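The same site in two structures of Amy13K from Eubacterium rectale, which probably binds starch and its malto-oligosaccharides through the carbohydrate-binding modules of a cell-surface alpha-amylase: PDB 6B15 (chain A, 2.10 Å), residues Asp14-Ile19 and Ile60-Gly65, and PDB 6B3P (chain B, 2.01 Å), residues Asp14-Ile19 and Ile60-Gly65. One frame, after least-squares fit of the local backbone (RMSD 0.58 Å); residues are numbered along the deposited sequences.

Structure 1 (6B15).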
loop_
_atom_site.group_PDB
_atom_site.type_symbol
_atom_site.label_atom_id
_atom_site.label_comp_id
_atom_site.label_asym_id
_atom_site.label_seq_id
_atom_site.Cartn_x
_atom_site.Cartn_y
_atom_site.Cartn_z
ATOM N N ASP A 14 -13.500 -5.475 -13.405
ATOM C CA ASP A 14 -13.980 -4.175 -12.942
ATOM C C ASP A 14 -14.808 -4.361 -11.677
ATOM O O ASP A 14 -15.987 -4.709 -11.750
ATOM C CB ASP A 14 -14.814 -3.482 -14.022
ATOM C CG ASP A 14 -13.991 -3.088 -15.235
ATOM O OD1 ASP A 14 -12.856 -2.597 -15.055
ATOM O OD2 ASP A 14 -14.480 -3.271 -16.370
ATOM N N VAL A 15 -14.186 -4.138 -10.524
ATOM C CA VAL A 15 -14.841 -4.368 -9.240
ATOM C C VAL A 15 -14.595 -3.226 -8.262
ATOM O O VAL A 15 -13.597 -2.510 -8.362
ATOM C CB VAL A 15 -14.368 -5.685 -8.598
ATOM C CG1 VAL A 15 -14.904 -6.872 -9.376
ATOM C CG2 VAL A 15 -12.848 -5.734 -8.527
ATOM N N ALA A 16 -15.513 -3.070 -7.313
ATOM C CA ALA A 16 -15.446 -1.990 -6.339
ATOM C C ALA A 16 -15.917 -2.466 -4.972
ATOM O O ALA A 16 -16.639 -3.459 -4.863
ATOM C CB ALA A 16 -16.281 -0.810 -6.805
ATOM N N ALA A 17 -15.497 -1.751 -3.934
ATOM C CA ALA A 17 -15.901 -2.055 -2.566
ATOM C C ALA A 17 -16.781 -0.945 -2.008
ATOM O O ALA A 17 -16.303 0.151 -1.720
ATOM C CB ALA A 17 -14.684 -2.252 -1.687
ATOM N N TYR A 18 -18.069 -1.241 -1.862
ATOM C CA TYR A 18 -19.005 -0.310 -1.247
ATOM C C TYR A 18 -19.110 -0.607 0.243
ATOM O O TYR A 18 -19.454 -1.721 0.640
ATOM C CB TYR A 18 -20.383 -0.398 -1.907
ATOM C CG TYR A 18 -21.389 0.569 -1.325
ATOM C CD1 TYR A 18 -21.196 1.941 -1.420
ATOM C CD2 TYR A 18 -22.534 0.111 -0.688
ATOM C CE1 TYR A 18 -22.111 2.831 -0.892
ATOM C CE2 TYR A 18 -23.458 0.993 -0.157
ATOM C CZ TYR A 18 -23.240 2.353 -0.264
ATOM O OH TYR A 18 -24.150 3.242 0.260
ATOM N N ILE A 19 -18.805 0.396 1.059
ATOM C CA ILE A 19 -18.815 0.245 2.511
ATOM C C ILE A 19 -19.804 1.221 3.136
ATOM O O ILE A 19 -19.850 2.391 2.759
ATOM C CB ILE A 19 -17.409 0.466 3.101
ATOM C CG1 ILE A 19 -16.445 -0.588 2.552
ATOM C CG2 ILE A 19 -17.441 0.392 4.626
ATOM C CD1 ILE A 19 -14.984 -0.285 2.801
ATOM N N ILE A 60 -20.308 -4.362 0.603
ATOM C CA ILE A 60 -20.928 -4.908 -0.602
ATOM C C ILE A 60 -19.936 -4.848 -1.757
ATOM O O ILE A 60 -19.685 -3.780 -2.317
ATOM C CB ILE A 60 -22.214 -4.148 -0.994
ATOM C CG1 ILE A 60 -23.293 -4.357 0.069
ATOM C CG2 ILE A 60 -22.729 -4.625 -2.362
ATOM C CD1 ILE A 60 -24.549 -3.524 -0.135
ATOM N N LEU A 61 -19.373 -5.999 -2.101
ATOM C CA LEU A 61 -18.507 -6.111 -3.265
ATOM C C LEU A 61 -19.371 -6.172 -4.517
ATOM O O LEU A 61 -20.405 -6.837 -4.530
ATOM C CB LEU A 61 -17.620 -7.349 -3.152
ATOM C CG LEU A 61 -16.644 -7.322 -1.974
ATOM C CD1 LEU A 61 -16.154 -8.720 -1.647
ATOM C CD2 LEU A 61 -15.470 -6.401 -2.275
ATOM N N ASN A 62 -18.947 -5.476 -5.567
ATOM C CA ASN A 62 -19.760 -5.348 -6.771
ATOM C C ASN A 62 -18.912 -5.133 -8.016
ATOM O O ASN A 62 -17.730 -4.808 -7.915
ATOM C CB ASN A 62 -20.742 -4.190 -6.608
ATOM C CG ASN A 62 -20.040 -2.853 -6.449
ATOM O OD1 ASN A 62 -19.636 -2.232 -7.433
ATOM N ND2 ASN A 62 -19.889 -2.405 -5.206
ATOM N N ASP A 63 -19.518 -5.313 -9.188
ATOM C CA ASP A 63 -18.804 -5.114 -10.446
ATOM C C ASP A 63 -18.891 -3.657 -10.896
ATOM O O ASP A 63 -19.376 -3.356 -11.988
ATOM C CB ASP A 63 -19.340 -6.049 -11.540
ATOM C CG ASP A 63 -20.841 -5.922 -11.753
ATOM O OD1 ASP A 63 -21.485 -5.064 -11.110
ATOM O OD2 ASP A 63 -21.377 -6.688 -12.583
ATOM N N ASP A 64 -18.408 -2.762 -10.040
ATOM C CA ASP A 64 -18.439 -1.326 -10.302
ATOM C C ASP A 64 -19.883 -0.836 -10.420
ATOM O O ASP A 64 -20.188 0.049 -11.218
ATOM C CB ASP A 64 -17.649 -0.988 -11.573
ATOM C CG ASP A 64 -17.264 0.483 -11.653
ATOM O OD1 ASP A 64 -17.039 1.108 -10.596
ATOM O OD2 ASP A 64 -17.186 1.015 -12.780
ATOM N N GLY A 65 -20.769 -1.433 -9.626
ATOM C CA GLY A 65 -22.127 -0.940 -9.477
ATOM C C GLY A 65 -23.126 -1.408 -10.516
ATOM O O GLY A 65 -24.300 -1.042 -10.449
#
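Ala16 with Asn62 and Tyr18 with Ile60 form antiparallel hydrogen-bonded pairs, the short strands 16-19 and 60-62 passing 4.9 Å apart at 154°. They are neighbours inside the sheet of the first of the two family 26 starch-binding modules, with strand 33-37 beyond one and strand 73-75 beyond the other. Tyr18 carries its ring anti to the backbone N (chi1 -179°), which lays it alongside Ile60: CD1 of Ile60 sits at the ring edge, 4.2 Å from Tyr18 CD2. Trp30 meets the same ring edge-to-face. Next along this face, Asn62 OD1 lies 3.7 Å from Ala16 CB, while Asn62 ND2 bonds to Pro31 O. On the other face Ala17 CB packs against Leu61 CD2. At the loop end Asp63 OD1 accepts from Asn68 N. Asp64 CB approaches Asp14 O at 4.1 Å and Asp64 OD1 stands 4.3 Å from Ala16 CB. The Asp14 carboxylate turns off from the 60-65 segment, its OD1 6.1 Å from Asp64 OD2.

Structure 2 (6B3P). With GLC (alpha-D-glucopyranose), chain C; GLC (alpha-D-glucopyranose), chain D.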
loop_
_atom_site.group_PDB
_atom_site.type_symbol
_atom_site.label_atom_id
_atom_site.label_comp_id
_atom_site.label_asym_id
_atom_site.label_seq_id
_atom_site.Cartn_x
_atom_site.Cartn_y
_atom_site.Cartn_z
ATOM N N ASP B 14 -13.763 -5.365 -13.430
ATOM C CA ASP B 14 -14.214 -4.053 -12.971
ATOM C C ASP B 14 -15.065 -4.225 -11.718
ATOM O O ASP B 14 -16.259 -4.521 -11.800
ATOM C CB ASP B 14 -15.003 -3.322 -14.064
ATOM C CG ASP B 14 -15.363 -1.901 -13.671
ATOM O OD1 ASP B 14 -14.697 -1.351 -12.770
ATOM O OD2 ASP B 14 -16.302 -1.333 -14.265
ATOM N N VAL B 15 -14.433 -4.044 -10.563
ATOM C CA VAL B 15 -15.080 -4.281 -9.282
ATOM C C VAL B 15 -14.820 -3.139 -8.310
ATOM O O VAL B 15 -13.859 -2.382 -8.461
ATOM C CB VAL B 15 -14.595 -5.600 -8.651
ATOM C CG1 VAL B 15 -15.131 -6.788 -9.438
ATOM C CG2 VAL B 15 -13.072 -5.633 -8.582
ATOM N N ALA B 16 -15.685 -3.029 -7.308
ATOM C CA ALA B 16 -15.593 -1.966 -6.319
ATOM C C ALA B 16 -16.025 -2.473 -4.950
ATOM O O ALA B 16 -16.685 -3.510 -4.836
ATOM C CB ALA B 16 -16.445 -0.773 -6.739
ATOM N N ALA B 17 -15.632 -1.737 -3.916
ATOM C CA ALA B 17 -16.010 -2.044 -2.543
ATOM C C ALA B 17 -16.899 -0.932 -1.997
ATOM O O ALA B 17 -16.484 0.227 -1.932
ATOM C CB ALA B 17 -14.770 -2.219 -1.672
ATOM N N TYR B 18 -18.120 -1.295 -1.616
ATOM C CA TYR B 18 -19.047 -0.367 -0.980
ATOM C C TYR B 18 -19.071 -0.639 0.517
ATOM O O TYR B 18 -19.323 -1.763 0.951
ATOM C CB TYR B 18 -20.449 -0.497 -1.577
ATOM C CG TYR B 18 -21.472 0.419 -0.947
ATOM C CD1 TYR B 18 -21.451 1.785 -1.187
ATOM C CD2 TYR B 18 -22.466 -0.085 -0.123
ATOM C CE1 TYR B 18 -22.387 2.625 -0.617
ATOM C CE2 TYR B 18 -23.406 0.746 0.454
ATOM C CZ TYR B 18 -23.361 2.099 0.204
ATOM O OH TYR B 18 -24.297 2.930 0.773
ATOM N N ILE B 19 -18.802 0.402 1.297
ATOM C CA ILE B 19 -18.681 0.283 2.744
ATOM C C ILE B 19 -19.679 1.227 3.398
ATOM O O ILE B 19 -19.811 2.375 2.975
ATOM C CB ILE B 19 -17.243 0.603 3.214
ATOM C CG1 ILE B 19 -16.261 -0.402 2.603
ATOM C CG2 ILE B 19 -17.146 0.589 4.744
ATOM C CD1 ILE B 19 -14.808 -0.004 2.729
ATOM N N ILE B 60 -19.912 -4.481 0.899
ATOM C CA ILE B 60 -20.520 -5.123 -0.259
ATOM C C ILE B 60 -19.570 -5.031 -1.444
ATOM O O ILE B 60 -19.313 -3.945 -1.966
ATOM C CB ILE B 60 -21.876 -4.490 -0.633
ATOM C CG1 ILE B 60 -22.894 -4.733 0.484
ATOM C CG2 ILE B 60 -22.402 -5.075 -1.948
ATOM C CD1 ILE B 60 -24.205 -3.993 0.298
ATOM N N LEU B 61 -19.037 -6.180 -1.847
ATOM C CA LEU B 61 -18.235 -6.277 -3.057
ATOM C C LEU B 61 -19.174 -6.382 -4.258
ATOM O O LEU B 61 -20.180 -7.088 -4.207
ATOM C CB LEU B 61 -17.292 -7.479 -2.982
ATOM C CG LEU B 61 -16.220 -7.397 -1.890
ATOM C CD1 LEU B 61 -15.619 -8.768 -1.612
ATOM C CD2 LEU B 61 -15.133 -6.406 -2.285
ATOM N N ASN B 62 -18.842 -5.672 -5.331
ATOM C CA ASN B 62 -19.734 -5.548 -6.482
ATOM C C ASN B 62 -18.941 -5.336 -7.771
ATOM O O ASN B 62 -17.729 -5.137 -7.723
ATOM C CB ASN B 62 -20.719 -4.395 -6.259
ATOM C CG ASN B 62 -20.025 -3.053 -6.110
ATOM O OD1 ASN B 62 -19.430 -2.545 -7.059
ATOM N ND2 ASN B 62 -20.110 -2.465 -4.917
ATOM N N ASP B 63 -19.619 -5.375 -8.917
ATOM C CA ASP B 63 -18.945 -5.178 -10.201
ATOM C C ASP B 63 -19.016 -3.718 -10.652
ATOM O O ASP B 63 -19.199 -3.428 -11.836
ATOM C CB ASP B 63 -19.529 -6.107 -11.277
ATOM C CG ASP B 63 -21.016 -5.896 -11.510
ATOM O OD1 ASP B 63 -21.618 -4.997 -10.888
ATOM O OD2 ASP B 63 -21.583 -6.640 -12.338
ATOM N N ASP B 64 -18.873 -2.812 -9.690
ATOM C CA ASP B 64 -18.696 -1.386 -9.958
ATOM C C ASP B 64 -19.870 -0.755 -10.711
ATOM O O ASP B 64 -19.673 0.028 -11.640
ATOM C CB ASP B 64 -17.395 -1.164 -10.741
ATOM C CG ASP B 64 -16.824 0.237 -10.554
ATOM O OD1 ASP B 64 -17.359 1.012 -9.734
ATOM O OD2 ASP B 64 -15.814 0.561 -11.216
ATOM N N GLY B 65 -21.089 -1.094 -10.303
ATOM C CA GLY B 65 -22.274 -0.425 -10.811
ATOM C C GLY B 65 -22.912 -1.072 -12.027
ATOM O O GLY B 65 -23.699 -0.426 -12.719
HETATM C C1 GLC C . -26.864 -1.269 0.700
HETATM C C2 GLC C . -27.491 -2.407 1.463
HETATM C C3 GLC C . -28.554 -1.921 2.429
HETATM C C4 GLC C . -28.018 -0.772 3.271
HETATM C C5 GLC C . -27.367 0.285 2.396
HETATM C C6 GLC C . -26.750 1.449 3.165
HETATM O O2 GLC C . -27.995 -3.305 0.529
HETATM O O3 GLC C . -29.015 -2.970 3.223
HETATM O O4 GLC C . -29.092 -0.252 4.022
HETATM O O5 GLC C . -26.384 -0.319 1.612
HETATM O O6 GLC C . -26.196 2.446 2.353
HETATM C C1 GLC D . -27.621 -0.055 -4.352
HETATM C C2 GLC D . -27.215 -1.454 -3.935
HETATM C C3 GLC D . -27.687 -1.695 -2.509
HETATM C C4 GLC D . -27.211 -0.602 -1.573
HETATM C C5 GLC D . -27.573 0.757 -2.126
HETATM C C6 GLC D . -27.017 1.839 -1.214
HETATM O O2 GLC D . -27.712 -2.413 -4.839
HETATM O O3 GLC D . -27.233 -2.923 -2.039
HETATM O O4 GLC D . -27.759 -0.789 -0.293
HETATM O O5 GLC D . -27.076 0.866 -3.423
HETATM O O6 GLC D . -27.150 3.136 -1.713
#
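Strands 16-19 and 60-62 run antiparallel at 154° and 4.9 Å apart, with Ala16 and Asn62, and Tyr18 and Ile60, as hydrogen-bonded pairs. Tyr18 holds its ring anti to the backbone N (chi1 179°), alongside Ile60, whose CD1 sits at the ring edge, 4.3 Å from Tyr18 CD2. Trp30 meets the ring edge-to-face. Tyr18 and Ile60 both line a glycan pocket: Tyr18 OH hydrogen-bonds in the ring plane to O6 of the chain C glucose at 2.5 Å, and Ile60 CD1 touches that sugar's C1 at 3.8 Å. Next along this face, Asn62 OD1 lies 3.5 Å from Ala16 CB, while Asn62 ND2 bonds to Pro31 O. On the other face Ala17 CB packs against Leu61 CD2. At the loop end Asp63 OD1 accepts from Asn68 N. Asp64 CB approaches Asp14 O at 3.7 Å and Asp64 OD1 stands 3.6 Å from Ala16 CB. Asp64 OD2 is hydrogen-bonded to Thr34 OG1. Asp14 OD1 lies 2.7 Å from Asp64 OD2, the carboxylate planes 76° apart; one acid may be protonated.

What differs
The main change is between Asp14(A) and Asp14(B). Going from the first to the second, chi1 turns from -67° to -174°, and the CG atoms end up 2.4 Å apart after superposition. CG, OD1 and OD2 of Asp14(B) all leave the places that these atoms hold in Asp14(A). The residue touches its neighbour across the contact in both structures, Asp14(A) meeting Asp64(A) and Asp14(B) meeting Asp64(B), with Asp64(A) CB near Asp14(A) O and Asp64(B) CB near Asp14(B) O. In structure 2 the turned carboxylate has Asp14(B) OD1 2.7 Å from Asp64(B) OD2.

Asp64(B) is shifted as well, within its rotamer: the CG atoms of Asp64(A) and Asp64(B) stand 1.2 Å apart after superposition, and the place of Asp64(A) OD2 is left. Asp64(A) OD1 lies near Ala16(A) CB, and Asp64(B) OD1 likewise near Ala16(B) CB.

Gly65 moves too: the CA atoms of Gly65(A) and Gly65(B) stand 1.4 Å apart after superposition, and their carbonyl O atoms 2.4 Å. The strand pairing is held by the same backbone bonds, such as Ala16(A) N to Asn62(A) O and Ala16(B) N to Asn62(B) O.

At the other end, two linked-sugar units, the glucoses of chains C and D, are modelled in structure 2 alone, touching Tyr18(B) and Ile60(B). Tyr18(A) and Ile60(A) already hold the places of these counterparts within the error, so the sugars add contacts, among them the Tyr18(B) OH bond to O6 of the chain C glucose, without shifting either side chain.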